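Local coordinates for nuclear polyadenylated rna-binding protein NAB2 (Saccharomyces cerevisiae, PDB 2V75) that binds the poly(A) tails of yeast mRNAs, shielding them from the exosome and taking part in tail-length control and nuclear export, here seen as its Mlp1-binding N-terminal domain, at residues V49-L52 / A53-D57; Q80-A84 / E85-S89; N66-Q69 / T70-A74; A32-I35 / V36-V40. All coordinates share one frame; numbering follows the deposited sequence.

Contact 1: residues V49-L52 / A53-D57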
loop_
_atom_site.group_PDB
_atom_site.type_symbol
_atom_site.label_atom_id
_atom_site.label_comp_id
_atom_site.label_asym_id
_atom_site.label_seq_id
_atom_site.Cartn_x
_atom_site.Cartn_y
_atom_site.Cartn_z
ATOM N N VAL A 49 3.687 9.377 1.504
ATOM C CA VAL A 49 2.647 9.642 2.511
ATOM C C VAL A 49 2.090 11.053 2.351
ATOM O O VAL A 49 0.866 11.264 2.269
ATOM C CB VAL A 49 3.182 9.387 3.913
ATOM C CG1 VAL A 49 2.118 9.749 4.973
ATOM C CG2 VAL A 49 3.523 7.898 4.046
ATOM N N ASP A 50 3.005 11.995 2.222
ATOM C CA ASP A 50 2.656 13.383 1.901
ATOM C C ASP A 50 1.665 13.503 0.729
ATOM O O ASP A 50 0.664 14.202 0.851
ATOM C CB ASP A 50 3.908 14.182 1.547
ATOM C CG ASP A 50 4.695 14.589 2.741
ATOM O OD1 ASP A 50 4.163 14.446 3.869
ATOM O OD2 ASP A 50 5.836 15.084 2.530
ATOM N N GLU A 51 1.939 12.833 -0.393
ATOM C CA GLU A 51 1.138 12.959 -1.588
ATOM C C GLU A 51 -0.231 12.367 -1.308
ATOM O O GLU A 51 -1.242 12.976 -1.668
ATOM C CB GLU A 51 1.818 12.324 -2.814
ATOM C CG GLU A 51 0.982 12.142 -4.062
ATOM C CD GLU A 51 1.004 13.344 -5.003
ATOM O OE1 GLU A 51 1.306 14.456 -4.510
ATOM O OE2 GLU A 51 0.726 13.160 -6.213
ATOM N N LEU A 52 -0.295 11.216 -0.648
ATOM C CA LEU A 52 -1.579 10.573 -0.365
ATOM C C LEU A 52 -2.452 11.439 0.576
ATOM O O LEU A 52 -3.680 11.536 0.415
ATOM C CB LEU A 52 -1.365 9.198 0.260
ATOM C CG LEU A 52 -0.712 8.150 -0.632
ATOM C CD1 LEU A 52 -0.266 6.871 0.202
ATOM C CD2 LEU A 52 -1.643 7.865 -1.741
ATOM N N ALA A 53 -1.800 12.022 1.563
ATOM C CA ALA A 53 -2.461 12.927 2.498
ATOM C C ALA A 53 -3.057 14.144 1.804
ATOM O O ALA A 53 -4.071 14.694 2.267
ATOM C CB ALA A 53 -1.521 13.386 3.589
ATOM N N SER A 54 -2.388 14.615 0.754
ATOM C CA SER A 54 -2.945 15.671 -0.069
ATOM C C SER A 54 -4.186 15.254 -0.880
ATOM O O SER A 54 -4.989 16.080 -1.209
ATOM C CB SER A 54 -1.874 16.280 -0.975
ATOM O OG SER A 54 -1.653 15.523 -2.137
ATOM N N LEU A 55 -4.319 13.983 -1.221
ATOM C CA LEU A 55 -5.464 13.476 -1.966
ATOM C C LEU A 55 -6.682 12.973 -1.169
ATOM O O LEU A 55 -7.818 13.011 -1.653
ATOM C CB LEU A 55 -4.995 12.339 -2.863
ATOM C CG LEU A 55 -4.676 12.827 -4.288
ATOM C CD1 LEU A 55 -3.408 13.664 -4.284
ATOM C CD2 LEU A 55 -4.538 11.588 -5.153
ATOM N N PHE A 56 -6.441 12.506 0.041
ATOM C CA PHE A 56 -7.451 11.774 0.793
ATOM C C PHE A 56 -7.469 12.297 2.243
ATOM O O PHE A 56 -6.619 11.908 3.008
ATOM C CB PHE A 56 -7.103 10.291 0.785
ATOM C CG PHE A 56 -6.955 9.745 -0.624
ATOM C CD1 PHE A 56 -8.067 9.626 -1.439
ATOM C CD2 PHE A 56 -5.695 9.407 -1.104
ATOM C CE1 PHE A 56 -7.939 9.135 -2.768
ATOM C CE2 PHE A 56 -5.552 8.961 -2.420
ATOM C CZ PHE A 56 -6.666 8.852 -3.220
ATOM N N ASP A 57 -8.406 13.179 2.563
ATOM C CA ASP A 57 -8.575 13.706 3.913
ATOM C C ASP A 57 -9.418 12.822 4.841
ATOM O O ASP A 57 -9.562 13.126 6.036
ATOM C CB ASP A 57 -9.124 15.118 3.861
ATOM C CG ASP A 57 -10.406 15.228 3.059
ATOM O OD1 ASP A 57 -10.983 14.166 2.675
ATOM O OD2 ASP A 57 -10.818 16.384 2.797
#
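Leu-52 and Phe-56 lie one helical turn apart, and their side chains slant across each other. The touch is light: CD2 of Leu-52 meets CE2 of the Phe-56 ring at 4.1 Å. In both residues CG stands beside the backbone N and anti to the carbonyl carbon (chi1 -66° in Leu-52 and -56° in Phe-56), which carries the two groups off the same flank of the chain. One face of the ring is lined by Leu-55 CB, about 3.4 Å above its plane and offset toward the rim. Large apolar residues suit this flank, since Leu-52 and Phe-56 are both buried.

Ser-54 behaves differently. Its hydroxyl folds back on its own helix and donates to Glu-51 O, with OG only 2.6 Å from that oxygen, a common way for a serine in a helix to satisfy its hydroxyl. Here the regular pattern of bonds loses strength: Ala-53 N still bonds straight to Val-49 O at 2.9 Å, but Leu-55 N makes only weak bonds, to Glu-51 O and Leu-52 O. Phe-56 N, already past the helix, donates to Leu-52 O at 3.0 Å.

Around this last turn of helix 45-55, helix 61-79 receives Leu-52 through Leu-64 and Val-68, and Asp-50 forms a salt bridge with Arg-61. Helix 28-40 takes Phe-56 against Val-31 and Leu-55 against Tyr-34, whose hydroxyl probably hydrogen-bonds to Glu-51 OE2.

Contact 2: residues Q80-A84 / E85-S89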
loop_
_atom_site.group_PDB
_atom_site.type_symbol
_atom_site.label_atom_id
_atom_site.label_comp_id
_atom_site.label_asym_id
_atom_site.label_seq_id
_atom_site.Cartn_x
_atom_site.Cartn_y
_atom_site.Cartn_z
ATOM N N GLN A 80 13.024 -10.309 -3.016
ATOM C CA GLN A 80 13.822 -11.342 -2.389
ATOM C C GLN A 80 13.225 -12.718 -2.651
ATOM O O GLN A 80 13.771 -13.730 -2.225
ATOM C CB GLN A 80 13.921 -11.052 -0.898
ATOM C CG GLN A 80 14.633 -9.749 -0.636
ATOM C CD GLN A 80 14.739 -9.444 0.852
ATOM O OE1 GLN A 80 14.334 -10.246 1.699
ATOM N NE2 GLN A 80 15.288 -8.277 1.175
ATOM N N GLY A 81 12.096 -12.755 -3.353
ATOM C CA GLY A 81 11.539 -14.012 -3.838
ATOM C C GLY A 81 10.404 -14.574 -3.009
ATOM O O GLY A 81 9.944 -15.696 -3.260
ATOM N N GLU A 82 9.944 -13.804 -2.028
ATOM C CA GLU A 82 8.793 -14.192 -1.235
ATOM C C GLU A 82 7.577 -14.222 -2.160
ATOM O O GLU A 82 7.463 -13.412 -3.081
ATOM C CB GLU A 82 8.639 -13.210 -0.072
ATOM C CG GLU A 82 7.329 -13.274 0.710
ATOM C CD GLU A 82 7.155 -14.545 1.523
ATOM O OE1 GLU A 82 7.403 -15.647 0.981
ATOM O OE2 GLU A 82 6.733 -14.425 2.699
ATOM N N SER A 83 6.677 -15.178 -1.938
ATOM C CA SER A 83 5.502 -15.325 -2.796
ATOM C C SER A 83 4.414 -14.284 -2.440
ATOM O O SER A 83 4.216 -13.934 -1.258
ATOM C CB SER A 83 4.975 -16.800 -2.741
ATOM O OG SER A 83 3.995 -16.919 -1.676
ATOM N N ALA A 84 3.723 -13.728 -3.440
ATOM C CA ALA A 84 2.617 -12.808 -3.195
ATOM C C ALA A 84 1.505 -13.435 -2.335
ATOM O O ALA A 84 0.946 -12.760 -1.485
ATOM C CB ALA A 84 1.996 -12.306 -4.520
ATOM N N GLU A 85 1.192 -14.711 -2.536
ATOM C CA GLU A 85 0.209 -15.414 -1.686
ATOM C C GLU A 85 0.550 -15.308 -0.214
ATOM O O GLU A 85 -0.305 -14.967 0.597
ATOM C CB GLU A 85 0.140 -16.906 -2.028
ATOM C CG GLU A 85 -0.696 -17.125 -3.249
ATOM C CD GLU A 85 -0.717 -18.631 -3.576
ATOM O OE1 GLU A 85 -1.298 -19.466 -2.749
ATOM O OE2 GLU A 85 -0.155 -18.939 -4.695
ATOM N N ASN A 86 1.807 -15.628 0.117
ATOM C CA ASN A 86 2.265 -15.644 1.500
ATOM C C ASN A 86 2.100 -14.245 2.089
ATOM O O ASN A 86 1.680 -14.076 3.250
ATOM C CB ASN A 86 3.741 -16.080 1.621
ATOM C CG ASN A 86 3.975 -17.562 1.340
ATOM O OD1 ASN A 86 5.093 -17.947 0.952
ATOM N ND2 ASN A 86 2.941 -18.404 1.553
ATOM N N ILE A 87 2.403 -13.232 1.275
ATOM C CA ILE A 87 2.302 -11.858 1.725
ATOM C C ILE A 87 0.845 -11.441 1.980
ATOM O O ILE A 87 0.517 -10.845 3.004
ATOM C CB ILE A 87 3.024 -10.882 0.755
ATOM C CG1 ILE A 87 4.518 -11.242 0.652
ATOM C CG2 ILE A 87 2.740 -9.449 1.194
ATOM C CD1 ILE A 87 5.298 -10.321 -0.265
ATOM N N VAL A 88 -0.023 -11.782 1.037
ATOM C CA VAL A 88 -1.467 -11.628 1.206
ATOM C C VAL A 88 -1.993 -12.351 2.454
ATOM O O VAL A 88 -2.738 -11.759 3.220
ATOM C CB VAL A 88 -2.202 -12.155 -0.029
ATOM C CG1 VAL A 88 -3.732 -12.193 0.216
ATOM C CG2 VAL A 88 -1.927 -11.281 -1.266
ATOM N N SER A 89 -1.585 -13.602 2.671
ATOM C CA SER A 89 -2.063 -14.332 3.836
ATOM C C SER A 89 -1.682 -13.591 5.137
ATOM O O SER A 89 -2.497 -13.506 6.047
ATOM C CB SER A 89 -1.610 -15.813 3.822
ATOM O OG SER A 89 -2.682 -16.612 3.314
#
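Glu-82 reaches from the turn between helices 61-79 and 84-93 to the first turn of the second helix, where its CG lies 3.5 Å from CG1 of Ile-87. One residue earlier the chain leaves helix 61-79 at Gly-81, whose positive phi of 100° completes a Schellman motif; a side chain there would collide with the preceding carbonyl oxygen, which explains the glycine. At Glu-82 the side chain bends at chi2 (68°), bringing the carboxylate back over the backbone, and OE1 accepts from Ser-83 N at 3.0 Å. That N-H comes from the anti side, well out of the carboxylate plane. The Glu-82 side chain crosses that of Asn-86 at about a right angle, with OE2 3.6 Å from Asn-86 CB.

Ser-83 is the N-cap. Its OG accepts from Asn-86 N at 3.1 Å, replacing the carbonyl that a preceding turn would have offered, while its own O receives Ile-87 N. Ala-84 opens the helix and accepts a nearly straight bond from Val-88 N at 2.9 Å; its small methyl fits against Asn-9 of helix 7-18. Ile-87, the buried member, turns to Ala-74, Ala-77 and Leu-78 of helix 61-79.

The chemistry is that of a helix start: serine satisfies an early amide, and the glutamate, bonded to the amide just before the helix, lies where its negative charge should interact favourably with the positive end of the helix dipole.

Contact 3: residues N66-Q69 / T70-A74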
loop_
_atom_site.group_PDB
_atom_site.type_symbol
_atom_site.label_atom_id
_atom_site.label_comp_id
_atom_site.label_asym_id
_atom_site.label_seq_id
_atom_site.Cartn_x
_atom_site.Cartn_y
_atom_site.Cartn_z
ATOM N N ASN A 66 1.244 3.601 7.730
ATOM C CA ASN A 66 1.234 2.158 7.852
ATOM C C ASN A 66 1.099 1.459 6.508
ATOM O O ASN A 66 1.800 0.475 6.258
ATOM C CB ASN A 66 0.104 1.736 8.750
ATOM C CG ASN A 66 0.090 0.223 8.954
ATOM O OD1 ASN A 66 -0.918 -0.447 8.730
ATOM N ND2 ASN A 66 1.235 -0.314 9.399
ATOM N N VAL A 67 0.191 1.948 5.682
ATOM C CA VAL A 67 -0.092 1.354 4.373
ATOM C C VAL A 67 1.155 1.511 3.524
ATOM O O VAL A 67 1.599 0.549 2.891
ATOM C CB VAL A 67 -1.269 1.986 3.663
ATOM C CG1 VAL A 67 -1.377 1.436 2.193
ATOM C CG2 VAL A 67 -2.565 1.751 4.494
ATOM N N VAL A 68 1.704 2.718 3.501
ATOM C CA VAL A 68 2.938 2.956 2.727
ATOM C C VAL A 68 4.142 2.083 3.193
ATOM O O VAL A 68 4.886 1.471 2.379
ATOM C CB VAL A 68 3.246 4.482 2.635
ATOM C CG1 VAL A 68 4.613 4.671 2.011
ATOM C CG2 VAL A 68 2.110 5.235 1.849
ATOM N N GLN A 69 4.408 2.043 4.493
ATOM C CA GLN A 69 5.402 1.148 5.085
ATOM C C GLN A 69 5.208 -0.297 4.640
ATOM O O GLN A 69 6.128 -0.985 4.226
ATOM C CB GLN A 69 5.335 1.291 6.617
ATOM C CG GLN A 69 5.877 2.607 7.069
ATOM C CD GLN A 69 5.780 2.785 8.581
ATOM O OE1 GLN A 69 5.210 1.928 9.256
ATOM N NE2 GLN A 69 6.299 3.894 9.088
ATOM N N THR A 70 3.972 -0.780 4.689
ATOM C CA THR A 70 3.700 -2.141 4.297
ATOM C C THR A 70 3.960 -2.381 2.803
ATOM O O THR A 70 4.545 -3.405 2.431
ATOM C CB THR A 70 2.223 -2.467 4.542
ATOM O OG1 THR A 70 1.973 -2.332 5.932
ATOM C CG2 THR A 70 1.834 -3.879 4.039
ATOM N N ALA A 71 3.636 -1.395 1.994
ATOM C CA ALA A 71 3.852 -1.474 0.557
ATOM C C ALA A 71 5.347 -1.596 0.266
ATOM O O ALA A 71 5.727 -2.443 -0.508
ATOM C CB ALA A 71 3.314 -0.222 -0.146
ATOM N N PHE A 72 6.173 -0.716 0.817
ATOM C CA PHE A 72 7.586 -0.778 0.473
ATOM C C PHE A 72 8.173 -2.087 0.976
ATOM O O PHE A 72 9.027 -2.726 0.371
ATOM C CB PHE A 72 8.351 0.384 1.104
ATOM C CG PHE A 72 8.378 1.659 0.300
ATOM C CD1 PHE A 72 9.280 1.843 -0.734
ATOM C CD2 PHE A 72 7.582 2.724 0.663
ATOM C CE1 PHE A 72 9.318 3.056 -1.437
ATOM C CE2 PHE A 72 7.638 3.940 -0.014
ATOM C CZ PHE A 72 8.518 4.108 -1.064
ATOM N N PHE A 73 7.763 -2.476 2.173
ATOM C CA PHE A 73 8.192 -3.709 2.750
ATOM C C PHE A 73 7.846 -4.912 1.870
ATOM O O PHE A 73 8.696 -5.786 1.566
ATOM C CB PHE A 73 7.637 -3.818 4.173
ATOM C CG PHE A 73 8.411 -4.747 5.054
ATOM C CD1 PHE A 73 9.407 -4.305 5.931
ATOM C CD2 PHE A 73 8.153 -6.102 4.976
ATOM C CE1 PHE A 73 10.090 -5.200 6.738
ATOM C CE2 PHE A 73 8.842 -7.015 5.779
ATOM C CZ PHE A 73 9.806 -6.550 6.662
ATOM N N ALA A 74 6.592 -4.975 1.438
ATOM C CA ALA A 74 6.099 -6.041 0.566
ATOM C C ALA A 74 6.868 -6.099 -0.767
ATOM O O ALA A 74 7.235 -7.193 -1.206
ATOM C CB ALA A 74 4.621 -5.858 0.311
#
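Thr-70 binds back onto the preceding turn, to the carbonyl oxygen of Asn-66. Its CB already lies against that oxygen, at 3.4 Å, and is almost as near Val-67 O. From there the branches part: CG2 stands anti to the backbone N, while OG1 is set beside it (chi1 -62°), pointing back toward the preceding turn, where it donates to Asn-66 O at 2.8 Å. The same oxygen also takes the ordinary helical bond from Thr-70 N, 3.0 Å away, and the two donors reach it from opposite faces of the carbonyl plane. A threonine can thus stand inside a helix with its hydroxyl satisfied by the backbone. The amide of Asn-66 looks to another partner, OD1 accepting from Lys-17 of helix 7-18, which also touches Thr-70.

All this belongs to helix 61-79, the longest in this all-helical domain of the PWI-like clan, with helices 7-18, 28-40 and 45-55 packed round it. The small Ala-71 lets neighbours come close, lying against Val-14 and Ile-39, while Val-67 packs on Leu-18 and Ile-35.

On another flank Val-68 and Phe-72 run side by side, pointing the same way. CG1 of the valine, anti to its backbone N, sits in the plane of the phenylalanine ring at its edge, 3.7 Å from CE2 and 3.8 Å from CD2. The ring continues onto Ile-39, and Val-68 onto Val-45, Val-48, Val-49 and Leu-52 of helix 45-55.

Contact 4: residues A32-I35 / V36-V40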
loop_
_atom_site.group_PDB
_atom_site.type_symbol
_atom_site.label_atom_id
_atom_site.label_comp_id
_atom_site.label_asym_id
_atom_site.label_seq_id
_atom_site.Cartn_x
_atom_site.Cartn_y
_atom_site.Cartn_z
ATOM N N ALA A 32 -4.775 2.049 -4.462
ATOM C CA ALA A 32 -3.695 1.085 -4.656
ATOM C C ALA A 32 -2.874 1.420 -5.910
ATOM O O ALA A 32 -1.633 1.399 -5.908
ATOM C CB ALA A 32 -4.265 -0.340 -4.747
ATOM N N GLU A 33 -3.543 1.789 -6.988
ATOM C CA GLU A 33 -2.822 2.128 -8.215
ATOM C C GLU A 33 -1.974 3.375 -8.001
ATOM O O GLU A 33 -0.863 3.479 -8.540
ATOM C CB GLU A 33 -3.802 2.342 -9.353
ATOM C CG GLU A 33 -4.347 1.025 -9.911
ATOM C CD GLU A 33 -3.700 0.622 -11.234
ATOM O OE1 GLU A 33 -2.747 1.305 -11.686
ATOM O OE2 GLU A 33 -4.184 -0.365 -11.842
ATOM N N TYR A 34 -2.531 4.335 -7.280
ATOM C CA TYR A 34 -1.838 5.608 -7.101
ATOM C C TYR A 34 -0.601 5.344 -6.239
ATOM O O TYR A 34 0.488 5.842 -6.541
ATOM C CB TYR A 34 -2.712 6.629 -6.393
ATOM C CG TYR A 34 -2.329 8.051 -6.651
ATOM C CD1 TYR A 34 -2.871 8.763 -7.684
ATOM C CD2 TYR A 34 -1.380 8.685 -5.887
ATOM C CE1 TYR A 34 -2.494 10.090 -7.932
ATOM C CE2 TYR A 34 -1.004 9.977 -6.140
ATOM C CZ TYR A 34 -1.533 10.681 -7.164
ATOM O OH TYR A 34 -1.070 11.983 -7.314
ATOM N N ILE A 35 -0.770 4.567 -5.185
ATOM C CA ILE A 35 0.356 4.209 -4.316
ATOM C C ILE A 35 1.500 3.526 -5.070
ATOM O O ILE A 35 2.664 3.923 -4.980
ATOM C CB ILE A 35 -0.086 3.401 -3.078
ATOM C CG1 ILE A 35 -0.926 4.300 -2.151
ATOM C CG2 ILE A 35 1.159 2.767 -2.391
ATOM C CD1 ILE A 35 -1.498 3.532 -0.944
ATOM N N VAL A 36 1.161 2.564 -5.902
ATOM C CA VAL A 36 2.166 1.862 -6.656
ATOM C C VAL A 36 2.825 2.748 -7.693
ATOM O O VAL A 36 4.016 2.628 -7.910
ATOM C CB VAL A 36 1.551 0.603 -7.250
ATOM C CG1 VAL A 36 2.481 -0.025 -8.297
ATOM C CG2 VAL A 36 1.168 -0.322 -6.086
ATOM N N LEU A 37 2.081 3.671 -8.305
ATOM C CA LEU A 37 2.658 4.668 -9.187
ATOM C C LEU A 37 3.726 5.490 -8.448
ATOM O O LEU A 37 4.801 5.760 -9.029
ATOM C CB LEU A 37 1.570 5.616 -9.718
ATOM C CG LEU A 37 2.006 6.819 -10.546
ATOM C CD1 LEU A 37 2.502 6.407 -11.914
ATOM C CD2 LEU A 37 0.860 7.818 -10.705
ATOM N N LEU A 38 3.406 5.917 -7.231
ATOM C CA LEU A 38 4.326 6.779 -6.458
ATOM C C LEU A 38 5.585 5.974 -6.089
ATOM O O LEU A 38 6.684 6.468 -6.192
ATOM C CB LEU A 38 3.625 7.294 -5.205
ATOM C CG LEU A 38 2.539 8.351 -5.494
ATOM C CD1 LEU A 38 1.727 8.633 -4.240
ATOM C CD2 LEU A 38 3.191 9.585 -6.129
ATOM N N ILE A 39 5.420 4.710 -5.729
ATOM C CA ILE A 39 6.529 3.893 -5.203
ATOM C C ILE A 39 7.417 3.455 -6.328
ATOM O O ILE A 39 8.619 3.706 -6.312
ATOM C CB ILE A 39 6.065 2.673 -4.409
ATOM C CG1 ILE A 39 5.448 3.140 -3.090
ATOM C CG2 ILE A 39 7.242 1.677 -4.238
ATOM C CD1 ILE A 39 4.758 2.048 -2.264
ATOM N N VAL A 40 6.817 2.883 -7.368
ATOM C CA VAL A 40 7.601 2.415 -8.476
ATOM C C VAL A 40 8.441 3.515 -9.102
ATOM O O VAL A 40 9.502 3.257 -9.656
ATOM C CB VAL A 40 6.677 1.834 -9.539
ATOM C CG1 VAL A 40 7.335 1.953 -10.908
ATOM C CG2 VAL A 40 6.362 0.398 -9.124
#
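Tyr-34 and Leu-38 meet one turn apart on helix 28-40, the methyl CD1 of the leucine reaching the edge of the tyrosine ring near its plane. It lies 3.5 Å from CD2 and 3.6 Å from CE2, so it is shared between two neighbouring ring carbons. Different choices of the first torsion produce the meeting. Tyr-34 has CG anti to the backbone N (chi1 -157°), whereas Leu-38 keeps CG beside its backbone N (chi1 -72°), leaning back toward the preceding turn and bringing CG within 3.4 Å of Tyr-34 O.

Ile-35 and Ile-39 form a second pair, on a flank turned to the interior. Here the torsions agree: both residues put CG1 beside the backbone N and CG2 anti to it, with chi2 extended, and the side chains lie alongside each other, pointing the same way. CG2 of Ile-35 meets CD1 of Ile-39 at 3.7 Å, and Ile-39 CG1 rests 3.5 Å from Ile-35 O. Val-36, whose CG1 takes the anti place, has CG2 against Ala-32 O at 3.3 Å. Branching at CB limits the rotamers of these residues in a helix; Ile-35 and Ile-39 pack on helix 61-79 at Val-67, Ala-71, Phe-72 and Leu-75, and Val-36 turns to Thr-7 and Lys-11.

Backbone bonds of regular helix, such as Leu-38 N to Tyr-34 O at 3.0 Å, underlie both pairs. Between the side chains the contact is apolar, so their fit, and for the isoleucine pair their burial, hold it; the phenol of Tyr-34 turns its polar end toward Glu-51 of helix 45-55.

Contacts 1, 3 and 4 belong to three helices that meet in one core. Contact 3, centred about 5 Å from the centre of the chain, touches the other three. Against contact 1 it brings Val-68 CG2 to 3.3 Å from Leu-52 CD1; against contact 4, Ala-71 CB lies 3.4 Å from Ile-39 CD1. Contacts 1 and 4 also meet directly, Leu-52 CD1 packing on Ile-35 CG1 at 3.5 Å. Contact 2 stands across the chain's centre from contact 1, their centres about 27 Å apart, and joins the rest through Ile-87 CD1, 3.8 Å from Ala-74 O of contact 3. Together they sample four of the five helices of the N-terminal domain.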